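PDB 7CSV: HTH cro/C1-type domain-containing protein from Pseudomonas aeruginosa PAO1, which acts as the antitoxin HigA, a dimeric regulator that recognises specific pseudopalindromic DNA motifs, probably through its Cro/C1-type helix-turn-helix. Local coordinates for residues 39-42 / 43-47; 23-26 / 27-31; 88-91 / 92-96; 49-53 / 54-58. All coordinates share one frame; numbering follows the deposited sequence.

How the interactions relate
All four contacts are local and follow one another in series along the chain, so none nests in or crosses another. Interaction 2 comes first and closes the turn between helix 11-23 and helix 27-34. Interaction 1 runs down helix 38-45 to its C-terminal end; V41 packs on P27, L30 and A31, joining it to interaction 2 across the helix-turn-helix. Interaction 4 starts helix 53-63 and touches interaction 1 through R49 and I51, which reach D43 and I44. Interaction 3 ends the long helix 67-93, its centre about 31 Å or more from the centres of the others; there E93 and I94 meet R58 of the second subunit, tying each helix end to the partner's helical domain.

Interaction 1 (39-42 / 43-47); sequences PTVN and DIVRE
V41 and V45 meet one turn apart on helix 38-45, the second helix of the helix-turn-helix and, as in other Cro/C1 domains, probably the one offered to DNA. Their facing methyls, V41 CG1 and V45 CG1, lie 4.2 Å apart. V45 has CG1 anti to its own carbonyl carbon (chi1 -56°), which turns CG2 in between the two backbone arms and brings V45 CG2 to 3.3 Å from N42 O. Beneath the methyls, V45 N gives an almost straight bond (170°) to V41 O at 3.1 Å. The two valines serve different neighbours: V41 packs on P27, L30 and A31 of helix 27-34, V45 on L15 and L20 of helix 11-23. I44 reaches back along the helix, its CD1 3.5 Å from T40 O, whereas the backbone bond from I44 N to that oxygen is weak.

On another side, D43 folds back over the preceding turn. D43 CG sits beside the backbone N (chi1 -68°), 3.0 Å from P39 O, which also accepts from D43 N at 2.8 Å. This puts D43 OD2 near P39 O as well, a pairing of acceptors that the salt bridge of D43 OD2 with R49 NH1 probably offsets. R46 lays its CG 3.2 Å from N42 O, then bends at both following torsions and carries its guanidinium away. A Schellman motif ends the helix: E47, with positive phi, returns its backbone N to I44 O at 2.9 Å.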
ATOM      1  N   PRO A  39      -9.195 -17.355  10.504  1.00 26.01           N
ATOM      2  CA  PRO A  39     -10.023 -16.427   9.718  1.00 24.60           C
ATOM      3  C   PRO A  39      -9.232 -15.273   9.125  1.00 24.49           C
ATOM      4  O   PRO A  39      -9.631 -14.744   8.081  1.00 25.38           O
ATOM      5  CB  PRO A  39     -11.071 -15.945  10.733  1.00 24.65           C
ATOM      6  CG  PRO A  39     -11.169 -17.063  11.716  1.00 26.72           C
ATOM      7  CD  PRO A  39      -9.766 -17.576  11.850  1.00 26.78           C
ATOM      8  N   THR A  40      -8.114 -14.873   9.743  1.00 21.69           N
ATOM      9  CA  THR A  40      -7.276 -13.835   9.146  1.00 22.07           C
ATOM     10  C   THR A  40      -6.809 -14.254   7.757  1.00 20.35           C
ATOM     11  O   THR A  40      -7.004 -13.527   6.775  1.00 24.42           O
ATOM     12  CB  THR A  40      -6.079 -13.524  10.048  1.00 27.21           C
ATOM     13  OG1 THR A  40      -6.535 -13.195  11.366  1.00 27.00           O
ATOM     14  CG2 THR A  40      -5.281 -12.342   9.488  1.00 27.98           C
ATOM     15  N   VAL A  41      -6.223 -15.447   7.648  1.00 17.81           N
ATOM     16  CA  VAL A  41      -5.802 -15.943   6.345  1.00 15.63           C
ATOM     17  C   VAL A  41      -7.011 -16.294   5.489  1.00 14.44           C
ATOM     18  O   VAL A  41      -7.013 -16.071   4.272  1.00 15.86           O
ATOM     19  CB  VAL A  41      -4.873 -17.158   6.511  1.00 15.49           C
ATOM     20  CG1 VAL A  41      -4.552 -17.761   5.163  1.00 17.94           C
ATOM     21  CG2 VAL A  41      -3.602 -16.766   7.262  1.00 16.33           C
ATOM     22  N   ASN A  42      -8.051 -16.865   6.104  1.00 17.22           N
ATOM     23  CA  ASN A  42      -9.243 -17.230   5.345  1.00 15.84           C
ATOM     24  C   ASN A  42      -9.839 -16.016   4.644  1.00 18.02           C
ATOM     25  O   ASN A  42     -10.227 -16.101   3.473  1.00 18.93           O
ATOM     26  CB  ASN A  42     -10.291 -17.865   6.259  1.00 18.56           C
ATOM     27  CG  ASN A  42      -9.991 -19.327   6.584  1.00 21.91           C
ATOM     28  OD1 ASN A  42      -9.190 -19.981   5.918  1.00 24.96           O
ATOM     29  ND2 ASN A  42     -10.654 -19.843   7.609  1.00 24.75           N
ATOM     30  N   ASP A  43      -9.929 -14.882   5.347  1.00 18.44           N
ATOM     31  CA  ASP A  43     -10.497 -13.676   4.743  1.00 17.10           C
ATOM     32  C   ASP A  43      -9.689 -13.231   3.524  1.00 18.92           C
ATOM     33  O   ASP A  43     -10.257 -12.810   2.512  1.00 17.68           O
ATOM     34  CB  ASP A  43     -10.563 -12.545   5.769  1.00 18.19           C
ATOM     35  CG  ASP A  43     -11.565 -12.802   6.885  1.00 20.17           C
ATOM     36  OD1 ASP A  43     -12.483 -13.621   6.701  1.00 23.83           O
ATOM     37  OD2 ASP A  43     -11.437 -12.155   7.946  1.00 24.76           O
ATOM     38  N   ILE A  44      -8.358 -13.310   3.604  1.00 12.20           N
ATOM     39  CA  ILE A  44      -7.516 -12.846   2.501  1.00 14.40           C
ATOM     40  C   ILE A  44      -7.697 -13.734   1.272  1.00 16.72           C
ATOM     41  O   ILE A  44      -7.863 -13.242   0.154  1.00 13.41           O
ATOM     42  CB  ILE A  44      -6.040 -12.783   2.936  1.00 13.27           C
ATOM     43  CG1 ILE A  44      -5.840 -11.666   3.960  1.00 12.62           C
ATOM     44  CG2 ILE A  44      -5.130 -12.595   1.712  1.00 15.31           C
ATOM     45  CD1 ILE A  44      -4.608 -11.888   4.871  1.00 12.20           C
ATOM     46  N   VAL A  45      -7.649 -15.057   1.453  1.00 14.03           N
ATOM     47  CA  VAL A  45      -7.757 -15.932   0.290  1.00 15.79           C
ATOM     48  C   VAL A  45      -9.157 -15.887  -0.297  1.00 16.87           C
ATOM     49  O   VAL A  45      -9.330 -16.164  -1.485  1.00 19.23           O
ATOM     50  CB  VAL A  45      -7.365 -17.383   0.621  1.00 21.03           C
ATOM     51  CG1 VAL A  45      -5.955 -17.433   1.199  1.00 17.75           C
ATOM     52  CG2 VAL A  45      -8.370 -18.014   1.558  1.00 20.32           C
ATOM     53  N   ARG A  46     -10.156 -15.552   0.512  1.00 15.54           N
ATOM     54  CA  ARG A  46     -11.515 -15.338   0.025  1.00 13.91           C
ATOM     55  C   ARG A  46     -11.707 -13.950  -0.566  1.00 18.44           C
ATOM     56  O   ARG A  46     -12.825 -13.626  -0.998  1.00 16.68           O
ATOM     57  CB  ARG A  46     -12.512 -15.548   1.160  1.00 13.87           C
ATOM     58  CG  ARG A  46     -12.667 -16.993   1.609  1.00 19.58           C
ATOM     59  CD  ARG A  46     -13.692 -17.716   0.752  1.00 26.21           C
ATOM     60  NE  ARG A  46     -15.055 -17.494   1.224  1.00 29.44           N
ATOM     61  CZ  ARG A  46     -15.890 -16.588   0.725  1.00 29.49           C
ATOM     62  NH1 ARG A  46     -17.113 -16.469   1.233  1.00 31.65           N
ATOM     63  NH2 ARG A  46     -15.511 -15.799  -0.274  1.00 34.50           N
ATOM     64  N   GLU A  47     -10.651 -13.126  -0.578  1.00 15.02           N
ATOM     65  CA  GLU A  47     -10.697 -11.776  -1.144  1.00 14.23           C
ATOM     66  C   GLU A  47     -11.660 -10.869  -0.371  1.00 13.82           C
ATOM     67  O   GLU A  47     -12.292  -9.974  -0.942  1.00 16.38           O
ATOM     68  CB  GLU A  47     -11.025 -11.833  -2.643  1.00 18.18           C
ATOM     69  CG  GLU A  47     -10.156 -12.875  -3.354  1.00 17.76           C
ATOM     70  CD  GLU A  47     -10.217 -12.820  -4.867  1.00 26.17           C
ATOM     71  OE1 GLU A  47     -10.753 -11.841  -5.428  1.00 19.74           O
ATOM     72  OE2 GLU A  47      -9.725 -13.780  -5.496  1.00 26.92           O
TER

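Interaction 2 (23-26 / 27-31); sequences FDIS and PAALA
With chi1 at 79°, S26 holds its OG between its own backbone N and carbonyl carbon, turned toward the first turn of helix 27-34. I25, just before it, has CG1 beside the backbone N (chi1 -60°), an arrangement that sends CG2 forward over the same turn. The serine hydroxyl oxygen accepts from A29 N at 2.9 Å in a nearly straight bond (164°), and A29 CB closes in on S26 OG to 3.3 Å. The carbonyl of the same serine is used as well: L30 N donates to S26 O at 2.9 Å, so two amide groups of the opening turn are held by one residue. P27, which has no N-H to satisfy, takes the first helical position and turns its ring to V41 and N42 of helix 38-45.

Alongside this polar grip runs an apolar one. I25 CG2 lies 3.9 Å from A29 CB and 4.0 Å from L30 CB, and it also rests 3.7 Å from L30 N. I25 and L30 together face Y62 and F63 of helix 53-63 and L20 of helix 11-23, while L97 of the second subunit packs on I25. A serine N-cap spanned by a contact between the residue before it, I25, and the fourth helical residue, L30, is a hydrophobic staple, here opening the first helix of the helix-turn-helix.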
ATOM      1  N   PHE A  23       2.911 -24.951  -2.967  1.00 22.28           N
ATOM      2  CA  PHE A  23       3.514 -25.744  -1.905  1.00 23.39           C
ATOM      3  C   PHE A  23       2.537 -26.697  -1.229  1.00 23.89           C
ATOM      4  O   PHE A  23       2.918 -27.350  -0.247  1.00 27.37           O
ATOM      5  CB  PHE A  23       4.136 -24.823  -0.855  1.00 22.71           C
ATOM      6  CG  PHE A  23       5.274 -24.001  -1.374  1.00 25.35           C
ATOM      7  CD1 PHE A  23       6.520 -24.571  -1.575  1.00 29.88           C
ATOM      8  CD2 PHE A  23       5.105 -22.655  -1.654  1.00 25.27           C
ATOM      9  CE1 PHE A  23       7.577 -23.815  -2.049  1.00 34.02           C
ATOM     10  CE2 PHE A  23       6.156 -21.896  -2.129  1.00 25.46           C
ATOM     11  CZ  PHE A  23       7.395 -22.477  -2.329  1.00 33.84           C
ATOM     12  N   ASP A  24       1.294 -26.780  -1.707  1.00 20.82           N
ATOM     13  CA  ASP A  24       0.271 -27.661  -1.131  1.00 27.04           C
ATOM     14  C   ASP A  24      -0.009 -27.313   0.331  1.00 27.59           C
ATOM     15  O   ASP A  24      -0.151 -28.191   1.185  1.00 30.93           O
ATOM     16  CB  ASP A  24       0.664 -29.137  -1.275  1.00 28.72           C
ATOM     17  CG  ASP A  24      -0.518 -30.081  -1.114  1.00 36.12           C
ATOM     18  OD1 ASP A  24      -1.652 -29.602  -0.886  1.00 41.69           O
ATOM     19  OD2 ASP A  24      -0.307 -31.308  -1.209  1.00 46.56           O
ATOM     20  N   ILE A  25      -0.098 -26.021   0.627  1.00 21.29           N
ATOM     21  CA  ILE A  25      -0.397 -25.541   1.970  1.00 22.12           C
ATOM     22  C   ILE A  25      -1.840 -25.066   2.023  1.00 21.64           C
ATOM     23  O   ILE A  25      -2.273 -24.257   1.192  1.00 21.63           O
ATOM     24  CB  ILE A  25       0.560 -24.411   2.389  1.00 21.25           C
ATOM     25  CG1 ILE A  25       2.004 -24.898   2.376  1.00 22.46           C
ATOM     26  CG2 ILE A  25       0.160 -23.869   3.745  1.00 19.87           C
ATOM     27  CD1 ILE A  25       3.017 -23.778   2.512  1.00 28.12           C
ATOM     28  N   SER A  26      -2.586 -25.556   3.009  1.00 20.28           N
ATOM     29  CA  SER A  26      -3.926 -25.068   3.246  1.00 18.55           C
ATOM     30  C   SER A  26      -3.879 -23.692   3.906  1.00 18.09           C
ATOM     31  O   SER A  26      -2.891 -23.339   4.556  1.00 17.77           O
ATOM     32  CB  SER A  26      -4.691 -26.039   4.138  1.00 24.60           C
ATOM     33  OG  SER A  26      -4.314 -25.861   5.495  1.00 23.80           O
ATOM     34  N   PRO A  27      -4.941 -22.897   3.756  1.00 16.98           N
ATOM     35  CA  PRO A  27      -4.975 -21.607   4.461  1.00 17.19           C
ATOM     36  C   PRO A  27      -4.826 -21.753   5.965  1.00 20.46           C
ATOM     37  O   PRO A  27      -4.133 -20.944   6.597  1.00 15.64           O
ATOM     38  CB  PRO A  27      -6.342 -21.034   4.071  1.00 22.62           C
ATOM     39  CG  PRO A  27      -6.617 -21.639   2.737  1.00 17.19           C
ATOM     40  CD  PRO A  27      -6.080 -23.042   2.830  1.00 16.86           C
ATOM     41  N   ALA A  28      -5.445 -22.783   6.549  1.00 23.22           N
ATOM     42  CA  ALA A  28      -5.327 -23.011   7.986  1.00 25.18           C
ATOM     43  C   ALA A  28      -3.898 -23.352   8.383  1.00 21.28           C
ATOM     44  O   ALA A  28      -3.400 -22.865   9.409  1.00 24.10           O
ATOM     45  CB  ALA A  28      -6.284 -24.121   8.422  1.00 26.82           C
ATOM     46  N   ALA A  29      -3.224 -24.200   7.596  1.00 16.92           N
ATOM     47  CA  ALA A  29      -1.829 -24.519   7.872  1.00 20.93           C
ATOM     48  C   ALA A  29      -0.953 -23.280   7.757  1.00 20.23           C
ATOM     49  O   ALA A  29       0.022 -23.126   8.504  1.00 20.34           O
ATOM     50  CB  ALA A  29      -1.346 -25.614   6.920  1.00 21.11           C
ATOM     51  N   LEU A  30      -1.283 -22.385   6.818  1.00 16.21           N
ATOM     52  CA  LEU A  30      -0.544 -21.134   6.715  1.00 15.41           C
ATOM     53  C   LEU A  30      -0.776 -20.260   7.939  1.00 13.70           C
ATOM     54  O   LEU A  30       0.170 -19.676   8.477  1.00 15.19           O
ATOM     55  CB  LEU A  30      -0.944 -20.378   5.444  1.00 10.14           C
ATOM     56  CG  LEU A  30      -0.284 -19.001   5.295  1.00  9.49           C
ATOM     57  CD1 LEU A  30       1.218 -19.135   5.185  1.00 12.49           C
ATOM     58  CD2 LEU A  30      -0.831 -18.248   4.087  1.00 11.88           C
ATOM     59  N   ALA A  31      -2.026 -20.173   8.410  1.00 14.34           N
ATOM     60  CA  ALA A  31      -2.305 -19.366   9.595  1.00 13.61           C
ATOM     61  C   ALA A  31      -1.529 -19.870  10.803  1.00 17.62           C
ATOM     62  O   ALA A  31      -0.966 -19.076  11.566  1.00 15.12           O
ATOM     63  CB  ALA A  31      -3.801 -19.350   9.887  1.00 17.55           C
TER

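Interaction 3 (88-91 / 92-96); sequences KQIE and HEIEP
I90 and I94 lie side by side at the C-terminal end of the long helix 67-93, and they make the tightly packed part of the contact. I90 CG2 and I94 CD1 are 3.9 Å apart, and D54 and R58 of the second subunit pack on the pair. At the margin of this buried patch Q89 and E93 form a polar bridge: Q89 NE2 donates to E93 OE1 at 2.7 Å, nearly straight at 169°. The oxygen lies in the amide plane of Q89, yet the nitrogen reaches it from above the carboxylate plane, the two flat groups being 66° apart. E93 gets there with CG between its backbone N and carbonyl carbon (chi1 66°), its chain extended beyond and E93 CG 3.2 Å from Q89 O. Its other oxygen, OE2, forms a salt bridge with R58 of the second subunit, so both carboxylate oxygens have a partner.

The solvent side is looser. K88 leads its amine away, and H92 turns a ring edge to Q89, H92 CD2 being 4.0 Å from Q89 NE2. The helix ends as I90 O accepts twice from one face of its plane, from I94 N at 3.0 Å and from E93 N at 3.3 Å.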
ATOM      1  N   LYS A  88     -12.421   8.293 -12.973  1.00 13.81           N
ATOM      2  CA  LYS A  88     -12.874   9.159 -14.061  1.00 15.48           C
ATOM      3  C   LYS A  88     -13.236  10.548 -13.554  1.00 16.61           C
ATOM      4  O   LYS A  88     -12.917  11.552 -14.209  1.00 17.36           O
ATOM      5  CB  LYS A  88     -14.056   8.528 -14.785  1.00 15.99           C
ATOM      6  CG  LYS A  88     -13.732   7.182 -15.395  1.00 22.02           C
ATOM      7  CD  LYS A  88     -12.618   7.288 -16.412  1.00 20.52           C
ATOM      8  CE  LYS A  88     -12.319   5.917 -17.001  1.00 24.45           C
ATOM      9  NZ  LYS A  88     -11.638   6.022 -18.323  1.00 33.65           N
ATOM     10  N   GLN A  89     -13.923  10.628 -12.410  1.00 13.56           N
ATOM     11  CA  GLN A  89     -14.231  11.925 -11.811  1.00 17.88           C
ATOM     12  C   GLN A  89     -12.963  12.661 -11.406  1.00 18.64           C
ATOM     13  O   GLN A  89     -12.848  13.873 -11.612  1.00 16.41           O
ATOM     14  CB  GLN A  89     -15.140  11.741 -10.593  1.00 20.07           C
ATOM     15  CG  GLN A  89     -15.482  13.044  -9.856  1.00 21.57           C
ATOM     16  CD  GLN A  89     -16.375  13.956 -10.674  1.00 24.17           C
ATOM     17  OE1 GLN A  89     -17.289  13.493 -11.356  1.00 28.10           O
ATOM     18  NE2 GLN A  89     -16.114  15.259 -10.612  1.00 26.92           N
ATOM     19  N   ILE A  90     -12.001  11.942 -10.820  1.00 14.88           N
ATOM     20  CA  ILE A  90     -10.742  12.567 -10.421  1.00 15.98           C
ATOM     21  C   ILE A  90     -10.054  13.186 -11.629  1.00 16.44           C
ATOM     22  O   ILE A  90      -9.587  14.332 -11.584  1.00 19.86           O
ATOM     23  CB  ILE A  90      -9.831  11.540  -9.720  1.00 12.66           C
ATOM     24  CG1 ILE A  90     -10.337  11.266  -8.307  1.00 12.79           C
ATOM     25  CG2 ILE A  90      -8.395  12.047  -9.674  1.00 16.24           C
ATOM     26  CD1 ILE A  90      -9.605  10.096  -7.591  1.00 13.52           C
ATOM     27  N   GLU A  91      -9.987  12.444 -12.733  1.00 15.54           N
ATOM     28  CA  GLU A  91      -9.363  12.983 -13.933  1.00 18.50           C
ATOM     29  C   GLU A  91     -10.174  14.126 -14.519  1.00 20.57           C
ATOM     30  O   GLU A  91      -9.601  15.048 -15.114  1.00 22.46           O
ATOM     31  CB  GLU A  91      -9.160  11.864 -14.953  1.00 23.49           C
ATOM     32  CG  GLU A  91      -8.043  10.942 -14.509  1.00 21.95           C
ATOM     33  CD  GLU A  91      -8.035   9.590 -15.186  1.00 22.42           C
ATOM     34  OE1 GLU A  91      -8.994   9.252 -15.907  1.00 25.92           O
ATOM     35  OE2 GLU A  91      -7.050   8.857 -14.968  1.00 29.37           O
ATOM     36  N   HIS A  92     -11.496  14.095 -14.335  1.00 17.45           N
ATOM     37  CA  HIS A  92     -12.356  15.171 -14.816  1.00 16.92           C
ATOM     38  C   HIS A  92     -12.154  16.465 -14.037  1.00 18.72           C
ATOM     39  O   HIS A  92     -12.282  17.554 -14.612  1.00 20.16           O
ATOM     40  CB  HIS A  92     -13.816  14.717 -14.746  1.00 20.33           C
ATOM     41  CG  HIS A  92     -14.814  15.770 -15.127  1.00 19.30           C
ATOM     42  ND1 HIS A  92     -14.973  16.217 -16.421  1.00 22.69           N
ATOM     43  CD2 HIS A  92     -15.728  16.435 -14.384  1.00 21.04           C
ATOM     44  CE1 HIS A  92     -15.932  17.126 -16.456  1.00 21.59           C
ATOM     45  NE2 HIS A  92     -16.406  17.278 -15.233  1.00 22.76           N
ATOM     46  N   GLU A  93     -11.852  16.385 -12.742  1.00 13.32           N
ATOM     47  CA  GLU A  93     -11.852  17.587 -11.921  1.00 15.49           C
ATOM     48  C   GLU A  93     -10.472  18.106 -11.557  1.00 15.53           C
ATOM     49  O   GLU A  93     -10.379  19.217 -11.030  1.00 14.98           O
ATOM     50  CB  GLU A  93     -12.656  17.366 -10.638  1.00 19.42           C
ATOM     51  CG  GLU A  93     -12.043  16.354  -9.696  1.00 16.21           C
ATOM     52  CD  GLU A  93     -13.028  15.854  -8.660  1.00 24.07           C
ATOM     53  OE1 GLU A  93     -14.241  16.118  -8.800  1.00 28.07           O
ATOM     54  OE2 GLU A  93     -12.592  15.190  -7.704  1.00 21.78           O
ATOM     55  N   ILE A  94      -9.405  17.348 -11.806  1.00 12.19           N
ATOM     56  CA  ILE A  94      -8.052  17.797 -11.494  1.00 13.48           C
ATOM     57  C   ILE A  94      -7.332  18.104 -12.797  1.00 13.47           C
ATOM     58  O   ILE A  94      -7.215  17.237 -13.672  1.00 18.41           O
ATOM     59  CB  ILE A  94      -7.290  16.751 -10.666  1.00 12.81           C
ATOM     60  CG1 ILE A  94      -7.984  16.565  -9.322  1.00 13.05           C
ATOM     61  CG2 ILE A  94      -5.847  17.191 -10.452  1.00 14.79           C
ATOM     62  CD1 ILE A  94      -7.309  15.546  -8.443  1.00 15.00           C
ATOM     63  N   GLU A  95      -6.868  19.346 -12.932  1.00 15.45           N
ATOM     64  CA  GLU A  95      -6.084  19.764 -14.085  1.00 15.78           C
ATOM     65  C   GLU A  95      -4.612  19.577 -13.762  1.00 15.70           C
ATOM     66  O   GLU A  95      -4.124  20.197 -12.807  1.00 18.75           O
ATOM     67  CB  GLU A  95      -6.353  21.224 -14.415  1.00 25.22           C
ATOM     68  CG  GLU A  95      -5.573  21.751 -15.613  1.00 22.20           C
ATOM     69  CD  GLU A  95      -6.486  22.359 -16.658  1.00 40.18           C
ATOM     70  OE1 GLU A  95      -5.974  22.994 -17.608  1.00 43.28           O
ATOM     71  OE2 GLU A  95      -7.720  22.199 -16.523  1.00 41.24           O
ATOM     72  N   PRO A  96      -3.879  18.739 -14.496  1.00 14.57           N
ATOM     73  CA  PRO A  96      -2.472  18.496 -14.142  1.00 14.71           C
ATOM     74  C   PRO A  96      -1.662  19.779 -14.116  1.00 20.05           C
ATOM     75  O   PRO A  96      -1.895  20.706 -14.892  1.00 17.29           O
ATOM     76  CB  PRO A  96      -1.985  17.551 -15.248  1.00 17.29           C
ATOM     77  CG  PRO A  96      -3.229  16.844 -15.699  1.00 16.39           C
ATOM     78  CD  PRO A  96      -4.321  17.874 -15.604  1.00 17.97           C
TER

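Interaction 4 (49-53 / 54-58); sequences RGISA and DMAIR
A53, M55 and D54 carry most of the contact at the start of helix 53-63. A53 works through its carbonyl: I57 N donates to A53 O at 3.0 Å, and I57 CG1 lies 3.4 Å from that oxygen, while the methyl of A53 meets A82 of the second subunit. M55 is held by S52. M55 N donates to S52 OG at 3.1 Å, the N-cap bond, and M55 CB lies 3.4 Å from S52 OG. From there the methionine bends at both later torsions and turns to V36 and I44.

D54 has CG anti to its backbone N (chi1 -178°), which swings the carboxylate along the helix toward R58. R58 NE meets D54 OD2 at 2.9 Å in a salt bridge, coming to the syn side, 33° out of the carboxylate plane, with the oxygen at the guanidinium edge. A negative charge in this first turn would probably also interact favourably with the helix dipole.

I51 CG2 completes the start, 3.9 Å from A56 CB, and A56 N bonds to S52 O at 2.8 Å. Serine N-cap and isoleucine-alanine contact together form a capped helix start resembling a hydrophobic staple, leading into the fourth helix of the Cro/C1-type domain.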
ATOM      1  N   ARG A  49     -10.488  -9.402   2.633  1.00 13.05           N
ATOM      2  CA  ARG A  49      -9.647  -8.604   3.506  1.00 14.50           C
ATOM      3  C   ARG A  49      -8.341  -8.352   2.774  1.00 13.28           C
ATOM      4  O   ARG A  49      -7.869  -9.220   2.038  1.00 15.20           O
ATOM      5  CB  ARG A  49      -9.399  -9.318   4.840  1.00 21.24           C
ATOM      6  CG  ARG A  49      -8.422  -8.617   5.752  1.00 31.41           C
ATOM      7  CD  ARG A  49      -7.741  -9.595   6.696  1.00 29.12           C
ATOM      8  NE  ARG A  49      -8.674 -10.238   7.619  1.00 34.32           N
ATOM      9  CZ  ARG A  49      -9.176  -9.653   8.703  1.00 36.62           C
ATOM     10  NH1 ARG A  49     -10.011 -10.318   9.488  1.00 33.38           N
ATOM     11  NH2 ARG A  49      -8.850  -8.402   9.002  1.00 43.72           N
ATOM     12  N   GLY A  50      -7.776  -7.159   2.958  1.00 11.82           N
ATOM     13  CA  GLY A  50      -6.487  -6.859   2.363  1.00 14.37           C
ATOM     14  C   GLY A  50      -5.314  -7.311   3.219  1.00 15.37           C
ATOM     15  O   GLY A  50      -5.471  -7.774   4.354  1.00 13.84           O
ATOM     16  N   ILE A  51      -4.120  -7.176   2.642  1.00 11.20           N
ATOM     17  CA  ILE A  51      -2.863  -7.463   3.333  1.00 11.31           C
ATOM     18  C   ILE A  51      -2.457  -6.237   4.133  1.00 10.97           C
ATOM     19  O   ILE A  51      -2.190  -5.172   3.563  1.00 10.89           O
ATOM     20  CB  ILE A  51      -1.753  -7.827   2.339  1.00 12.90           C
ATOM     21  CG1 ILE A  51      -2.201  -8.918   1.378  1.00 16.68           C
ATOM     22  CG2 ILE A  51      -0.478  -8.237   3.085  1.00 11.03           C
ATOM     23  CD1 ILE A  51      -2.536 -10.160   2.050  1.00 16.58           C
ATOM     24  N   SER A  52      -2.389  -6.389   5.449  1.00 10.80           N
ATOM     25  CA  SER A  52      -1.841  -5.357   6.309  1.00 10.07           C
ATOM     26  C   SER A  52      -0.311  -5.396   6.287  1.00 12.74           C
ATOM     27  O   SER A  52       0.309  -6.380   5.876  1.00  8.68           O
ATOM     28  CB  SER A  52      -2.324  -5.544   7.744  1.00 11.84           C
ATOM     29  OG  SER A  52      -1.717  -6.705   8.311  1.00 10.80           O
ATOM     30  N   ALA A  53       0.297  -4.311   6.774  1.00  9.74           N
ATOM     31  CA  ALA A  53       1.753  -4.275   6.871  1.00  9.28           C
ATOM     32  C   ALA A  53       2.271  -5.430   7.707  1.00 10.10           C
ATOM     33  O   ALA A  53       3.249  -6.081   7.331  1.00  9.52           O
ATOM     34  CB  ALA A  53       2.216  -2.947   7.462  1.00  9.96           C
ATOM     35  N   ASP A  54       1.636  -5.685   8.854  1.00 10.16           N
ATOM     36  CA  ASP A  54       2.076  -6.775   9.720  1.00 11.23           C
ATOM     37  C   ASP A  54       1.975  -8.104   8.990  1.00  9.27           C
ATOM     38  O   ASP A  54       2.909  -8.908   9.021  1.00 10.26           O
ATOM     39  CB  ASP A  54       1.242  -6.779  11.004  1.00 13.24           C
ATOM     40  CG  ASP A  54       1.669  -7.846  11.991  1.00 19.02           C
ATOM     41  OD1 ASP A  54       2.614  -7.592  12.763  1.00 21.81           O
ATOM     42  OD2 ASP A  54       1.033  -8.921  12.009  1.00 22.57           O
ATOM     43  N   MET A  55       0.880  -8.309   8.248  1.00  8.87           N
ATOM     44  CA  MET A  55       0.713  -9.551   7.500  1.00 10.11           C
ATOM     45  C   MET A  55       1.729  -9.667   6.373  1.00  9.20           C
ATOM     46  O   MET A  55       2.171 -10.772   6.050  1.00 11.12           O
ATOM     47  CB  MET A  55      -0.709  -9.638   6.935  1.00  9.92           C
ATOM     48  CG  MET A  55      -1.669 -10.401   7.835  1.00 22.03           C
ATOM     49  SD  MET A  55      -1.227 -12.141   8.090  1.00 22.77           S
ATOM     50  CE  MET A  55      -0.866 -12.688   6.446  1.00 15.13           C
ATOM     51  N   ALA A  56       2.083  -8.543   5.737  1.00  9.54           N
ATOM     52  CA  ALA A  56       3.081  -8.577   4.672  1.00  6.56           C
ATOM     53  C   ALA A  56       4.436  -9.002   5.202  1.00  9.70           C
ATOM     54  O   ALA A  56       5.184  -9.719   4.526  1.00 10.32           O
ATOM     55  CB  ALA A  56       3.201  -7.205   4.013  1.00  9.75           C
ATOM     56  N   ILE A  57       4.787  -8.529   6.394  1.00  8.34           N
ATOM     57  CA  ILE A  57       6.049  -8.954   7.002  1.00  9.47           C
ATOM     58  C   ILE A  57       6.012 -10.448   7.316  1.00  9.96           C
ATOM     59  O   ILE A  57       6.989 -11.171   7.075  1.00  9.87           O
ATOM     60  CB  ILE A  57       6.346  -8.105   8.251  1.00  8.26           C
ATOM     61  CG1 ILE A  57       6.577  -6.639   7.855  1.00 10.91           C
ATOM     62  CG2 ILE A  57       7.572  -8.644   9.003  1.00  8.79           C
ATOM     63  CD1 ILE A  57       6.578  -5.681   9.033  1.00 11.00           C
ATOM     64  N   ARG A  58       4.877 -10.943   7.822  1.00  8.92           N
ATOM     65  CA  ARG A  58       4.750 -12.368   8.116  1.00  9.48           C
ATOM     66  C   ARG A  58       4.848 -13.209   6.849  1.00  8.95           C
ATOM     67  O   ARG A  58       5.554 -14.219   6.820  1.00  9.16           O
ATOM     68  CB  ARG A  58       3.438 -12.649   8.853  1.00 11.40           C
ATOM     69  CG  ARG A  58       3.327 -11.932  10.181  1.00 12.00           C
ATOM     70  CD  ARG A  58       2.059 -12.275  10.935  1.00 13.81           C
ATOM     71  NE  ARG A  58       2.060 -11.587  12.227  1.00 18.87           N
ATOM     72  CZ  ARG A  58       2.551 -12.088  13.359  1.00 20.15           C
ATOM     73  NH1 ARG A  58       3.069 -13.315  13.403  1.00 14.87           N
ATOM     74  NH2 ARG A  58       2.523 -11.359  14.463  1.00 23.81           N
TER